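Local structure of nine-heme cytochrome c (Desulfovibrio desulfuricans, 1OFW) at residues E4-G9 against N36-E41; A13-P18 against A157-T162; M175-K180 against F195-H200. The protein carries electrons through nine c-type hemes in the periplasm and may form part of a transmembrane complex that passes them to the cytoplasm for sulfate reduction. All blocks are in the same frame, centred on the assembly; numbering follows the deposited sequence.

Contact 1. Residues E4-G9 against N36-E41; sequences EPTDSG and NHLIHE. With HEC (heme c), chain E.
N36 is the N-cap of the helix: its OD1 accepts from I39 N (3.0 Å, 161°), while its backbone O receives both H40 N and H40 ND1. H37, axial to heme 1 with H51, sends ND1 in its ring plane to the anti lone pair of E41 OE1, 2.8 Å away. L38 splits its methyls: CD1 lies 3.7 Å from P5 O, and CD2 meets the E4 chain, which crosses at about a right angle and whose OE2 forms a salt bridge with K42. H40 NE2 binds the iron of heme 3 at 2.0 Å, with H101 as the other ligand. E41 starts in the crowded position (chi1 75°), then extends to the loop, where both syn lone pairs face S8: OE2 takes S8 N at 3.0 Å, and OE1 takes S8 OG at a very short 2.4 Å. T6 also crosses the E41 chain, its CB 3.3 Å from OE1. Water 1 joins OE2 to D7 N. This second-shell carboxylate helps to set the rotation of the H37 ring and may polarise it. Loop 4-9 thus lies along the first turn of helix 37-43, which follows strand 33-36, and leads into that strand's antiparallel partner, 13-16.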
loop_
_atom_site.group_PDB
_atom_site.type_symbol
_atom_site.label_atom_id
_atom_site.label_comp_id
_atom_site.label_asym_id
_atom_site.label_seq_id
_atom_site.Cartn_x
_atom_site.Cartn_y
_atom_site.Cartn_z
ATOM N N GLU A 4 8.540 -4.114 -23.154
ATOM C CA GLU A 4 7.910 -5.283 -23.726
ATOM C C GLU A 4 6.478 -5.028 -24.158
ATOM O O GLU A 4 5.703 -4.424 -23.413
ATOM C CB GLU A 4 7.944 -6.402 -22.688
ATOM C CG GLU A 4 7.216 -7.683 -22.992
ATOM C CD GLU A 4 7.185 -8.654 -21.800
ATOM O OE1 GLU A 4 7.950 -8.469 -20.836
ATOM O OE2 GLU A 4 6.382 -9.617 -21.801
ATOM N N PRO A 5 6.079 -5.453 -25.351
ATOM C CA PRO A 5 4.703 -5.203 -25.840
ATOM C C PRO A 5 3.694 -6.029 -25.074
ATOM O O PRO A 5 3.953 -7.146 -24.616
ATOM C CB PRO A 5 4.749 -5.584 -27.310
ATOM C CG PRO A 5 6.039 -6.281 -27.519
ATOM C CD PRO A 5 6.919 -6.179 -26.319
ATOM N N THR A 6 2.490 -5.482 -24.898
ATOM C CA THR A 6 1.402 -6.219 -24.282
ATOM C C THR A 6 0.706 -7.177 -25.247
ATOM O O THR A 6 0.629 -6.934 -26.460
ATOM C CB THR A 6 0.294 -5.270 -23.796
ATOM O OG1 THR A 6 -0.259 -4.584 -24.951
ATOM C CG2 THR A 6 0.834 -4.255 -22.807
ATOM N N ASP A 7 0.131 -8.263 -24.742
ATOM C CA ASP A 7 -0.782 -9.071 -25.526
ATOM C C ASP A 7 -2.073 -8.318 -25.832
ATOM O O ASP A 7 -2.635 -8.517 -26.910
ATOM C CB ASP A 7 -1.099 -10.360 -24.795
ATOM C CG ASP A 7 0.090 -11.314 -24.860
ATOM O OD1 ASP A 7 1.089 -11.099 -25.588
ATOM O OD2 ASP A 7 -0.027 -12.315 -24.126
ATOM N N SER A 8 -2.520 -7.451 -24.935
ATOM C CA SER A 8 -3.808 -6.792 -25.112
ATOM C C SER A 8 -3.823 -5.743 -26.213
ATOM O O SER A 8 -4.910 -5.449 -26.715
ATOM C CB SER A 8 -4.220 -6.102 -23.820
ATOM O OG SER A 8 -3.201 -5.300 -23.275
ATOM N N GLY A 9 -2.690 -5.151 -26.542
ATOM C CA GLY A 9 -2.592 -4.024 -27.461
ATOM C C GLY A 9 -2.720 -2.674 -26.829
ATOM O O GLY A 9 -2.713 -1.612 -27.411
ATOM N N ASN A 36 1.823 0.920 -15.287
ATOM C CA ASN A 36 2.447 -0.193 -15.985
ATOM C C ASN A 36 1.394 -1.224 -16.335
ATOM O O ASN A 36 1.021 -2.122 -15.561
ATOM C CB ASN A 36 3.579 -0.775 -15.112
ATOM C CG ASN A 36 4.479 -1.665 -15.950
ATOM O OD1 ASN A 36 3.959 -2.395 -16.792
ATOM N ND2 ASN A 36 5.795 -1.620 -15.715
ATOM N N HIS A 37 0.825 -1.059 -17.540
ATOM C CA HIS A 37 -0.266 -1.892 -17.983
ATOM C C HIS A 37 0.185 -3.333 -18.167
ATOM O O HIS A 37 -0.551 -4.269 -17.893
ATOM C CB HIS A 37 -0.865 -1.326 -19.286
ATOM C CG HIS A 37 -2.247 -1.808 -19.570
ATOM N ND1 HIS A 37 -2.580 -3.060 -20.021
ATOM C CD2 HIS A 37 -3.457 -1.180 -19.427
ATOM C CE1 HIS A 37 -3.889 -3.168 -20.153
ATOM N NE2 HIS A 37 -4.457 -2.032 -19.795
ATOM N N LEU A 38 1.422 -3.481 -18.646
ATOM C CA LEU A 38 1.974 -4.820 -18.885
ATOM C C LEU A 38 1.948 -5.627 -17.595
ATOM O O LEU A 38 1.490 -6.772 -17.626
ATOM C CB LEU A 38 3.378 -4.675 -19.454
ATOM C CG LEU A 38 4.150 -5.989 -19.701
ATOM C CD1 LEU A 38 3.635 -6.643 -20.964
ATOM C CD2 LEU A 38 5.652 -5.781 -19.757
ATOM N N ILE A 39 2.424 -5.000 -16.513
ATOM C CA ILE A 39 2.474 -5.756 -15.245
ATOM C C ILE A 39 1.089 -6.115 -14.799
ATOM O O ILE A 39 0.797 -7.244 -14.357
ATOM C CB ILE A 39 3.257 -4.958 -14.178
ATOM C CG1 ILE A 39 4.770 -5.143 -14.399
ATOM C CG2 ILE A 39 2.840 -5.265 -12.767
ATOM C CD1 ILE A 39 5.601 -4.106 -13.655
ATOM N N HIS A 40 0.174 -5.148 -14.912
ATOM C CA HIS A 40 -1.177 -5.383 -14.413
ATOM C C HIS A 40 -1.944 -6.413 -15.243
ATOM O O HIS A 40 -2.599 -7.293 -14.696
ATOM C CB HIS A 40 -1.946 -4.059 -14.353
ATOM C CG HIS A 40 -1.571 -3.229 -13.142
ATOM N ND1 HIS A 40 -0.461 -2.405 -13.083
ATOM C CD2 HIS A 40 -2.198 -3.103 -11.944
ATOM C CE1 HIS A 40 -0.420 -1.822 -11.895
ATOM N NE2 HIS A 40 -1.468 -2.222 -11.191
ATOM N N GLU A 41 -1.880 -6.401 -16.574
ATOM C CA GLU A 41 -2.669 -7.357 -17.355
ATOM C C GLU A 41 -2.084 -8.755 -17.185
ATOM O O GLU A 41 -2.855 -9.704 -17.348
ATOM C CB GLU A 41 -2.759 -6.926 -18.812
ATOM C CG GLU A 41 -1.498 -7.136 -19.649
ATOM C CD GLU A 41 -1.746 -6.678 -21.090
ATOM O OE1 GLU A 41 -1.902 -5.454 -21.294
ATOM O OE2 GLU A 41 -1.799 -7.526 -22.014
HETATM FE FE HEC E . -1.836 -1.768 -9.263
HETATM C CHA HEC E . 1.119 -3.326 -8.774
HETATM C CHB HEC E . -0.208 1.270 -9.529
HETATM C CHC HEC E . -4.685 -0.337 -10.388
HETATM C CHD HEC E . -3.495 -4.724 -8.774
HETATM N NA HEC E . 0.052 -1.147 -9.066
HETATM C C1A HEC E . 1.166 -1.947 -8.865
HETATM C C2A HEC E . 2.320 -1.094 -8.755
HETATM C C3A HEC E . 1.926 0.177 -8.836
HETATM C C4A HEC E . 0.505 0.143 -9.165
HETATM C CMA HEC E . 2.742 1.437 -8.660
HETATM C CAA HEC E . 3.763 -1.632 -8.596
HETATM C CBA HEC E . 4.293 -2.265 -9.919
HETATM C CGA HEC E . 4.298 -1.180 -10.999
HETATM O O1A HEC E . 5.170 -0.322 -10.895
HETATM O O2A HEC E . 3.383 -1.223 -11.858
HETATM N NB HEC E . -2.329 0.084 -9.832
HETATM C C1B HEC E . -1.541 1.225 -9.908
HETATM C C2B HEC E . -2.319 2.333 -10.419
HETATM C C3B HEC E . -3.579 1.884 -10.639
HETATM C C4B HEC E . -3.576 0.483 -10.299
HETATM C CMB HEC E . -1.745 3.738 -10.623
HETATM C CAB HEC E . -4.840 2.604 -11.117
HETATM C CBB HEC E . -4.641 3.447 -12.421
HETATM N NC HEC E . -3.717 -2.402 -9.503
HETATM C C1C HEC E . -4.801 -1.644 -9.947
HETATM C C2C HEC E . -6.021 -2.422 -9.852
HETATM C C3C HEC E . -5.675 -3.642 -9.424
HETATM C C4C HEC E . -4.247 -3.634 -9.202
HETATM C CMC HEC E . -7.403 -1.805 -10.160
HETATM C CAC HEC E . -6.514 -4.863 -9.099
HETATM C CBC HEC E . -7.812 -5.055 -9.921
HETATM N ND HEC E . -1.294 -3.650 -8.859
HETATM C C1D HEC E . -2.128 -4.726 -8.693
HETATM C C2D HEC E . -1.334 -5.907 -8.423
HETATM C C3D HEC E . -0.047 -5.544 -8.515
HETATM C C4D HEC E . 0.001 -4.113 -8.723
HETATM C CMD HEC E . -1.924 -7.279 -8.128
HETATM C CAD HEC E . 1.210 -6.420 -8.429
HETATM C CBD HEC E . 1.442 -7.138 -9.780
HETATM C CGD HEC E . 2.498 -8.227 -9.693
HETATM O O1D HEC E . 3.142 -8.535 -10.722
HETATM O O2D HEC E . 2.678 -8.791 -8.602
HETATM O O HOH W 1 0.826 -8.994 -21.971
#

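Contact 2. Residues A13-P18 against A157-T162; sequences AIVMFP and ALAAET. With HEC (heme c), chain G.
The methyl of A159 lies at the middle of this interface, its CB 3.5 Å from A13 O. On the same approach, A13 CB meets A159 CB methyl to methyl at 3.9 Å. Beside this pair V15 leans on the helix with one branch: CG1 is anti to the backbone N (chi1 -170°), which leaves CG2 to do the touching. That methyl lies 3.7 Å from A159 N and 3.9 Å from L158 CB, the V15 and L158 side chains crossing obliquely. The small side chain of A159 is consistent with the close backbones: the CA atoms of V15 and A159 are 5.6 Å apart, and the axes of strand 13-16 and helix 157-162 approach to 6.9 Å, crossing at 109°.

The next shell helps to place both partners. I14 and M16 form backbone bonds with F35 and V33 of strand 33-36, whose V34 also touches V15, A159 and T162. Within the helix, T162 OG1 donates to L158 O at 2.9 Å, arriving above the carbonyl plane, and that oxygen also takes T162 N. I14 points away from the helix; it and M16 touch a second heme, and M16 also touches a third, while its SD lies 4.0 Å from HEC (chain G) CMD. At this point the strand lies between helix 152-164 and the hemes that I14 and M16 touch.

The contact proper is made by the methyls of A13, V15 and A159 and the CB of L158, packed on each other and against backbone atoms (A13 O, A159 N). With no polar bond between the segments, it depends on shape fit and burial, while directional bonds to strand and helix include V15 N to N155 OD1, the backbone pairs with strand 33-36, and the bond between T162 OG1 and T134 N.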
loop_
_atom_site.group_PDB
_atom_site.type_symbol
_atom_site.label_atom_id
_atom_site.label_comp_id
_atom_site.label_asym_id
_atom_site.label_seq_id
_atom_site.Cartn_x
_atom_site.Cartn_y
_atom_site.Cartn_z
ATOM N N ALA A 13 3.309 0.801 -20.955
ATOM C CA ALA A 13 3.242 1.762 -19.859
ATOM C C ALA A 13 2.631 3.062 -20.386
ATOM O O ALA A 13 2.865 3.379 -21.545
ATOM C CB ALA A 13 4.602 1.993 -19.232
ATOM N N ILE A 14 1.863 3.750 -19.569
ATOM C CA ILE A 14 0.954 4.804 -19.940
ATOM C C ILE A 14 1.106 5.981 -18.982
ATOM O O ILE A 14 0.911 5.742 -17.796
ATOM C CB ILE A 14 -0.531 4.310 -19.865
ATOM C CG1 ILE A 14 -0.823 3.113 -20.764
ATOM C CG2 ILE A 14 -1.509 5.457 -20.090
ATOM C CD1 ILE A 14 -2.089 2.321 -20.477
ATOM N N VAL A 15 1.371 7.179 -19.456
ATOM C CA VAL A 15 1.247 8.360 -18.595
ATOM C C VAL A 15 -0.234 8.782 -18.529
ATOM O O VAL A 15 -0.866 9.010 -19.568
ATOM C CB VAL A 15 2.061 9.556 -19.063
ATOM C CG1 VAL A 15 2.063 10.622 -17.981
ATOM C CG2 VAL A 15 3.502 9.160 -19.402
ATOM N N MET A 16 -0.777 8.887 -17.330
ATOM C CA MET A 16 -2.116 9.321 -17.021
ATOM C C MET A 16 -2.098 10.729 -16.456
ATOM O O MET A 16 -1.452 11.058 -15.460
ATOM C CB MET A 16 -2.777 8.369 -16.018
ATOM C CG MET A 16 -2.805 6.919 -16.506
ATOM S SD MET A 16 -3.429 5.764 -15.285
ATOM C CE MET A 16 -5.147 6.243 -15.213
ATOM N N PHE A 17 -2.833 11.619 -17.135
ATOM C CA PHE A 17 -2.836 13.022 -16.808
ATOM C C PHE A 17 -4.138 13.487 -16.191
ATOM O O PHE A 17 -5.170 12.810 -16.296
ATOM C CB PHE A 17 -2.641 13.861 -18.094
ATOM C CG PHE A 17 -1.258 13.737 -18.684
ATOM C CD1 PHE A 17 -1.001 12.777 -19.645
ATOM C CD2 PHE A 17 -0.239 14.567 -18.304
ATOM C CE1 PHE A 17 0.253 12.695 -20.169
ATOM C CE2 PHE A 17 1.038 14.502 -18.819
ATOM C CZ PHE A 17 1.275 13.547 -19.790
ATOM N N PRO A 18 -4.093 14.633 -15.525
ATOM C CA PRO A 18 -5.314 15.182 -14.897
ATOM C C PRO A 18 -6.234 15.844 -15.921
ATOM O O PRO A 18 -6.285 17.060 -16.051
ATOM C CB PRO A 18 -4.757 16.214 -13.898
ATOM C CG PRO A 18 -3.488 16.633 -14.523
ATOM C CD PRO A 18 -2.927 15.457 -15.221
ATOM N N ALA A 157 7.200 7.563 -24.687
ATOM C CA ALA A 157 8.593 7.826 -24.387
ATOM C C ALA A 157 8.733 8.271 -22.918
ATOM O O ALA A 157 9.650 7.793 -22.265
ATOM C CB ALA A 157 9.234 8.865 -25.295
ATOM N N LEU A 158 7.826 9.134 -22.481
ATOM C CA LEU A 158 7.845 9.586 -21.078
ATOM C C LEU A 158 7.601 8.398 -20.143
ATOM O O LEU A 158 8.269 8.261 -19.121
ATOM C CB LEU A 158 6.790 10.660 -20.835
ATOM C CG LEU A 158 7.094 12.067 -21.407
ATOM C CD1 LEU A 158 5.855 12.930 -21.273
ATOM C CD2 LEU A 158 8.291 12.685 -20.721
ATOM N N ALA A 159 6.639 7.550 -20.506
ATOM C CA ALA A 159 6.328 6.392 -19.680
ATOM C C ALA A 159 7.521 5.453 -19.609
ATOM O O ALA A 159 7.907 4.929 -18.561
ATOM C CB ALA A 159 5.119 5.669 -20.256
ATOM N N ALA A 160 8.167 5.208 -20.761
ATOM C CA ALA A 160 9.303 4.288 -20.742
ATOM C C ALA A 160 10.473 4.831 -19.968
ATOM O O ALA A 160 11.174 4.117 -19.248
ATOM C CB ALA A 160 9.719 3.995 -22.179
ATOM N N GLU A 161 10.746 6.113 -20.095
ATOM C CA GLU A 161 11.828 6.741 -19.350
ATOM C C GLU A 161 11.574 6.603 -17.859
ATOM O O GLU A 161 12.430 6.272 -17.049
ATOM C CB GLU A 161 11.978 8.204 -19.770
ATOM C CG GLU A 161 12.989 8.941 -18.926
ATOM C CD GLU A 161 13.215 10.361 -19.429
ATOM O OE1 GLU A 161 12.506 10.815 -20.344
ATOM O OE2 GLU A 161 14.126 11.016 -18.883
ATOM N N THR A 162 10.323 6.833 -17.484
ATOM C CA THR A 162 9.963 6.696 -16.070
ATOM C C THR A 162 10.146 5.286 -15.585
ATOM O O THR A 162 10.799 5.019 -14.557
ATOM C CB THR A 162 8.498 7.143 -15.875
ATOM O OG1 THR A 162 8.352 8.491 -16.278
ATOM C CG2 THR A 162 8.103 7.100 -14.393
HETATM FE FE HEC G . -3.719 10.239 -6.910
HETATM C CHA HEC G . -5.215 11.594 -9.678
HETATM C CHB HEC G . -4.073 13.220 -5.296
HETATM C CHC HEC G . -2.280 8.896 -4.125
HETATM C CHD HEC G . -3.424 7.252 -8.537
HETATM N NA HEC G . -4.515 12.005 -7.398
HETATM C C1A HEC G . -5.140 12.407 -8.588
HETATM C C2A HEC G . -5.717 13.724 -8.441
HETATM C C3A HEC G . -5.388 14.156 -7.217
HETATM C C4A HEC G . -4.623 13.102 -6.555
HETATM C CMA HEC G . -5.713 15.509 -6.556
HETATM C CAA HEC G . -6.561 14.418 -9.518
HETATM C CBA HEC G . -5.714 15.097 -10.614
HETATM C CGA HEC G . -4.881 16.266 -10.128
HETATM O O1A HEC G . -5.494 17.244 -9.599
HETATM O O2A HEC G . -3.640 16.219 -10.305
HETATM N NB HEC G . -3.263 10.933 -5.096
HETATM C C1B HEC G . -3.418 12.219 -4.606
HETATM C C2B HEC G . -2.794 12.329 -3.301
HETATM C C3B HEC G . -2.316 11.103 -2.985
HETATM C C4B HEC G . -2.615 10.232 -4.094
HETATM C CMB HEC G . -2.693 13.648 -2.513
HETATM C CAB HEC G . -1.552 10.627 -1.745
HETATM C CBB HEC G . -2.327 11.019 -0.447
HETATM N NC HEC G . -2.970 8.455 -6.449
HETATM C C1C HEC G . -2.418 8.086 -5.237
HETATM C C2C HEC G . -2.001 6.714 -5.306
HETATM C C3C HEC G . -2.307 6.250 -6.538
HETATM C C4C HEC G . -2.933 7.334 -7.240
HETATM C CMC HEC G . -1.288 6.011 -4.131
HETATM C CAC HEC G . -1.975 4.885 -7.170
HETATM C CBC HEC G . -2.481 3.685 -6.336
HETATM N ND HEC G . -4.183 9.571 -8.735
HETATM C C1D HEC G . -3.919 8.320 -9.246
HETATM C C2D HEC G . -4.226 8.297 -10.668
HETATM C C3D HEC G . -4.689 9.517 -10.987
HETATM C C4D HEC G . -4.723 10.304 -9.785
HETATM C CMD HEC G . -4.046 7.067 -11.591
HETATM C CAD HEC G . -5.100 10.009 -12.393
HETATM C CBD HEC G . -3.852 10.555 -13.149
HETATM C CGD HEC G . -3.477 11.950 -12.741
HETATM O O1D HEC G . -2.316 12.244 -12.312
HETATM O O2D HEC G . -4.372 12.828 -12.871
#

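Contact 3. Residues M175-K180 against F195-H200; sequences MLAPYK and FTHRRH. With HEC (heme c), chain J.
An inverse gamma turn centred on T196 converts strand 193-195 into helix 197-206, whose first turn supplies axial histidines to two hemes, H197 to heme 6 and H200 to heme 8. The incoming loop 175-180 lies against this turn, and R198 is the chief link. Its backbone N donates to Y179 O at 2.9 Å and 177°, almost perfectly straight. Its side chain bends at chi3 so that NH2 reaches A177 O at 2.8 Å (164°), nearly along the C=O axis and in the guanidinium plane; NE makes a weak hydrogen bond to P174 O. The flat group is enclosed on both faces: M175 CA lies 3.5 Å above one, with M175 SD on that side, and Y179 CB lies 3.9 Å over the centre of the other. The Y179 ring turns its edge to NH1, with the two planes 77° apart, so the pair is not stacked.

P178 points CD over one face of the H197 ring, toward its rim, a CH-pi contact 4.1 Å from the centroid. Water 2 donates to P178 O and accepts from H197 ND1 at the ring edge. With NE2 on the iron that H229 also binds, this is consistent with a fixed ring rotation. Water 3 likewise joins Y179 O to R199 N.

On the heme 8 side, F195 CE1 sits over the centre of the H200 ring, and H271 is the second iron ligand. H200 ND1 donates to both T196 O and T196 OG1, and R199 NE donates to HEC (chain J) O1A. The other oxygen of that propionate, HEC (chain J) O2A, accepts from T196 OG1 at 2.9 Å.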
loop_
_atom_site.group_PDB
_atom_site.type_symbol
_atom_site.label_atom_id
_atom_site.label_comp_id
_atom_site.label_asym_id
_atom_site.label_seq_id
_atom_site.Cartn_x
_atom_site.Cartn_y
_atom_site.Cartn_z
ATOM N N MET A 175 18.906 -8.690 10.520
ATOM C CA MET A 175 20.164 -8.710 11.189
ATOM C C MET A 175 20.484 -7.372 11.853
ATOM O O MET A 175 21.288 -7.392 12.790
ATOM C CB MET A 175 21.376 -8.944 10.266
ATOM C CG MET A 175 21.385 -10.261 9.561
ATOM S SD MET A 175 21.446 -11.616 10.702
ATOM C CE MET A 175 20.583 -12.855 9.722
ATOM N N LEU A 176 19.923 -6.268 11.369
ATOM C CA LEU A 176 20.113 -5.006 12.054
ATOM C C LEU A 176 19.110 -4.716 13.160
ATOM O O LEU A 176 19.159 -3.611 13.714
ATOM C CB LEU A 176 20.072 -3.870 11.027
ATOM C CG LEU A 176 21.164 -3.937 9.966
ATOM C CD1 LEU A 176 21.106 -2.731 9.037
ATOM C CD2 LEU A 176 22.555 -3.987 10.606
ATOM N N ALA A 177 18.284 -5.691 13.454
ATOM C CA ALA A 177 17.289 -5.619 14.522
ATOM C C ALA A 177 17.489 -6.774 15.499
ATOM O O ALA A 177 18.174 -7.755 15.194
ATOM C CB ALA A 177 15.894 -5.660 13.945
ATOM N N PRO A 178 16.947 -6.670 16.701
ATOM C CA PRO A 178 17.256 -7.694 17.704
ATOM C C PRO A 178 16.903 -9.096 17.274
ATOM O O PRO A 178 15.957 -9.370 16.557
ATOM C CB PRO A 178 16.380 -7.281 18.900
ATOM C CG PRO A 178 16.245 -5.802 18.714
ATOM C CD PRO A 178 16.103 -5.625 17.235
ATOM N N TYR A 179 17.714 -10.059 17.742
ATOM C CA TYR A 179 17.463 -11.449 17.453
ATOM C C TYR A 179 16.239 -11.938 18.202
ATOM O O TYR A 179 15.251 -12.444 17.641
ATOM C CB TYR A 179 18.728 -12.283 17.815
ATOM C CG TYR A 179 18.460 -13.746 17.608
ATOM C CD1 TYR A 179 18.523 -14.296 16.340
ATOM C CD2 TYR A 179 18.145 -14.583 18.665
ATOM C CE1 TYR A 179 18.284 -15.630 16.120
ATOM C CE2 TYR A 179 17.891 -15.929 18.452
ATOM C CZ TYR A 179 17.969 -16.457 17.177
ATOM O OH TYR A 179 17.696 -17.799 17.002
ATOM N N LYS A 180 16.298 -11.804 19.522
ATOM C CA LYS A 180 15.149 -12.003 20.391
ATOM C C LYS A 180 14.985 -10.795 21.309
ATOM O O LYS A 180 15.906 -10.018 21.545
ATOM C CB LYS A 180 15.270 -13.310 21.162
ATOM C CG LYS A 180 16.091 -13.214 22.414
ATOM C CD LYS A 180 16.132 -14.512 23.202
ATOM C CE LYS A 180 14.906 -14.708 24.048
ATOM N NZ LYS A 180 15.131 -15.781 25.065
ATOM N N PHE A 195 10.312 -13.211 22.772
ATOM C CA PHE A 195 9.777 -12.962 21.413
ATOM C C PHE A 195 10.853 -13.190 20.369
ATOM O O PHE A 195 11.925 -12.598 20.448
ATOM C CB PHE A 195 9.201 -11.556 21.352
ATOM C CG PHE A 195 8.712 -11.109 19.985
ATOM C CD1 PHE A 195 7.832 -11.880 19.277
ATOM C CD2 PHE A 195 9.163 -9.928 19.435
ATOM C CE1 PHE A 195 7.384 -11.482 18.039
ATOM C CE2 PHE A 195 8.695 -9.522 18.198
ATOM C CZ PHE A 195 7.804 -10.299 17.493
ATOM N N THR A 196 10.556 -14.063 19.417
ATOM C CA THR A 196 11.489 -14.393 18.346
ATOM C C THR A 196 11.435 -13.335 17.246
ATOM O O THR A 196 10.951 -13.520 16.132
ATOM C CB THR A 196 11.180 -15.794 17.791
ATOM O OG1 THR A 196 9.821 -15.842 17.382
ATOM C CG2 THR A 196 11.341 -16.890 18.877
ATOM N N HIS A 197 11.954 -12.183 17.608
ATOM C CA HIS A 197 11.892 -10.968 16.829
ATOM C C HIS A 197 12.443 -11.175 15.438
ATOM O O HIS A 197 11.780 -10.859 14.426
ATOM C CB HIS A 197 12.690 -9.879 17.590
ATOM C CG HIS A 197 12.517 -8.462 17.123
ATOM N ND1 HIS A 197 13.083 -8.003 15.968
ATOM C CD2 HIS A 197 11.812 -7.414 17.587
ATOM C CE1 HIS A 197 12.761 -6.732 15.776
ATOM N NE2 HIS A 197 11.976 -6.343 16.754
ATOM N N ARG A 198 13.689 -11.668 15.328
ATOM C CA ARG A 198 14.304 -11.821 13.987
ATOM C C ARG A 198 13.659 -12.922 13.166
ATOM O O ARG A 198 13.453 -12.815 11.942
ATOM C CB ARG A 198 15.823 -12.051 14.100
ATOM C CG ARG A 198 16.542 -11.991 12.787
ATOM C CD ARG A 198 18.048 -12.131 13.015
ATOM N NE ARG A 198 18.566 -10.953 13.701
ATOM C CZ ARG A 198 19.756 -10.866 14.310
ATOM N NH1 ARG A 198 20.531 -11.957 14.296
ATOM N NH2 ARG A 198 20.137 -9.726 14.897
ATOM N N ARG A 199 13.290 -14.019 13.810
ATOM C CA ARG A 199 12.605 -15.112 13.156
ATOM C C ARG A 199 11.296 -14.601 12.510
ATOM O O ARG A 199 11.034 -14.934 11.350
ATOM C CB ARG A 199 12.302 -16.192 14.154
ATOM C CG ARG A 199 11.688 -17.451 13.592
ATOM C CD ARG A 199 11.364 -18.354 14.780
ATOM N NE ARG A 199 10.650 -19.567 14.440
ATOM C CZ ARG A 199 11.265 -20.710 14.123
ATOM N NH1 ARG A 199 12.584 -20.865 14.071
ATOM N NH2 ARG A 199 10.498 -21.756 13.836
ATOM N N HIS A 200 10.572 -13.794 13.303
ATOM C CA HIS A 200 9.302 -13.202 12.857
ATOM C C HIS A 200 9.512 -12.339 11.615
ATOM O O HIS A 200 8.889 -12.572 10.562
ATOM C CB HIS A 200 8.689 -12.386 13.997
ATOM C CG HIS A 200 7.711 -13.145 14.820
ATOM N ND1 HIS A 200 8.086 -14.083 15.780
ATOM C CD2 HIS A 200 6.343 -13.137 14.828
ATOM C CE1 HIS A 200 6.981 -14.584 16.309
ATOM N NE2 HIS A 200 5.886 -14.036 15.762
HETATM FE FE HEC J . 3.930 -14.342 16.159
HETATM C CHA HEC J . 4.297 -17.601 15.302
HETATM C CHB HEC J . 4.586 -15.111 19.433
HETATM C CHC HEC J . 3.577 -11.072 17.011
HETATM C CHD HEC J . 3.280 -13.549 12.872
HETATM N NA HEC J . 4.350 -16.011 17.176
HETATM C C1A HEC J . 4.472 -17.291 16.637
HETATM C C2A HEC J . 4.811 -18.225 17.684
HETATM C C3A HEC J . 4.868 -17.537 18.833
HETATM C C4A HEC J . 4.602 -16.151 18.522
HETATM C CMA HEC J . 5.139 -17.998 20.274
HETATM C CAA HEC J . 5.065 -19.716 17.433
HETATM C CBA HEC J . 6.558 -20.000 17.207
HETATM C CGA HEC J . 7.527 -18.893 16.892
HETATM O O1A HEC J . 7.748 -18.727 15.663
HETATM O O2A HEC J . 8.112 -18.197 17.777
HETATM N NB HEC J . 3.994 -13.328 17.865
HETATM C C1B HEC J . 4.331 -13.797 19.138
HETATM C C2B HEC J . 4.344 -12.699 20.081
HETATM C C3B HEC J . 4.063 -11.562 19.407
HETATM C C4B HEC J . 3.855 -11.959 18.027
HETATM C CMB HEC J . 4.632 -12.892 21.569
HETATM C CAB HEC J . 3.948 -10.130 19.905
HETATM C CBB HEC J . 5.113 -9.680 20.817
HETATM N NC HEC J . 3.464 -12.686 15.139
HETATM C C1C HEC J . 3.377 -11.426 15.691
HETATM C C2C HEC J . 2.980 -10.444 14.679
HETATM C C3C HEC J . 2.949 -11.125 13.525
HETATM C C4C HEC J . 3.236 -12.512 13.795
HETATM C CMC HEC J . 2.656 -8.981 15.028
HETATM C CAC HEC J . 2.586 -10.684 12.088
HETATM C CBC HEC J . 2.905 -9.228 11.753
HETATM N ND HEC J . 3.834 -15.366 14.443
HETATM C C1D HEC J . 3.559 -14.861 13.180
HETATM C C2D HEC J . 3.579 -15.941 12.211
HETATM C C3D HEC J . 3.840 -17.076 12.887
HETATM C C4D HEC J . 4.024 -16.731 14.273
HETATM C CMD HEC J . 3.311 -15.770 10.704
HETATM C CAD HEC J . 3.892 -18.486 12.258
HETATM C CBD HEC J . 5.370 -18.880 12.078
HETATM C CGD HEC J . 5.901 -18.369 10.754
HETATM O O1D HEC J . 6.720 -17.422 10.779
HETATM O O2D HEC J . 5.462 -18.922 9.723
HETATM O O HOH W 2 15.293 -8.847 13.944
HETATM O O HOH W 3 14.321 -14.712 16.509
#

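From the N terminus, contact 1 brings loop 4-9 back onto the start of helix 37-43, closing a loop that runs through the antiparallel strands 13-16 and 33-36. Contact 2 opens inside that loop and closes far later, so the two cross, tying helix 152-164, from the middle of the chain, to strand 13-16. They also touch: H37 CD2 packs 3.9 Å from I14 CD1. Contact 3 follows in series, its nearest atoms about 25 Å from contact 1, and closes a short loop through strands 181-183 and 193-195. Contacts 1 and 3 occupy comparable places, each laying a preceding loop against a strand-to-helix junction that supplies two axial histidines, one in each class III cytochrome range.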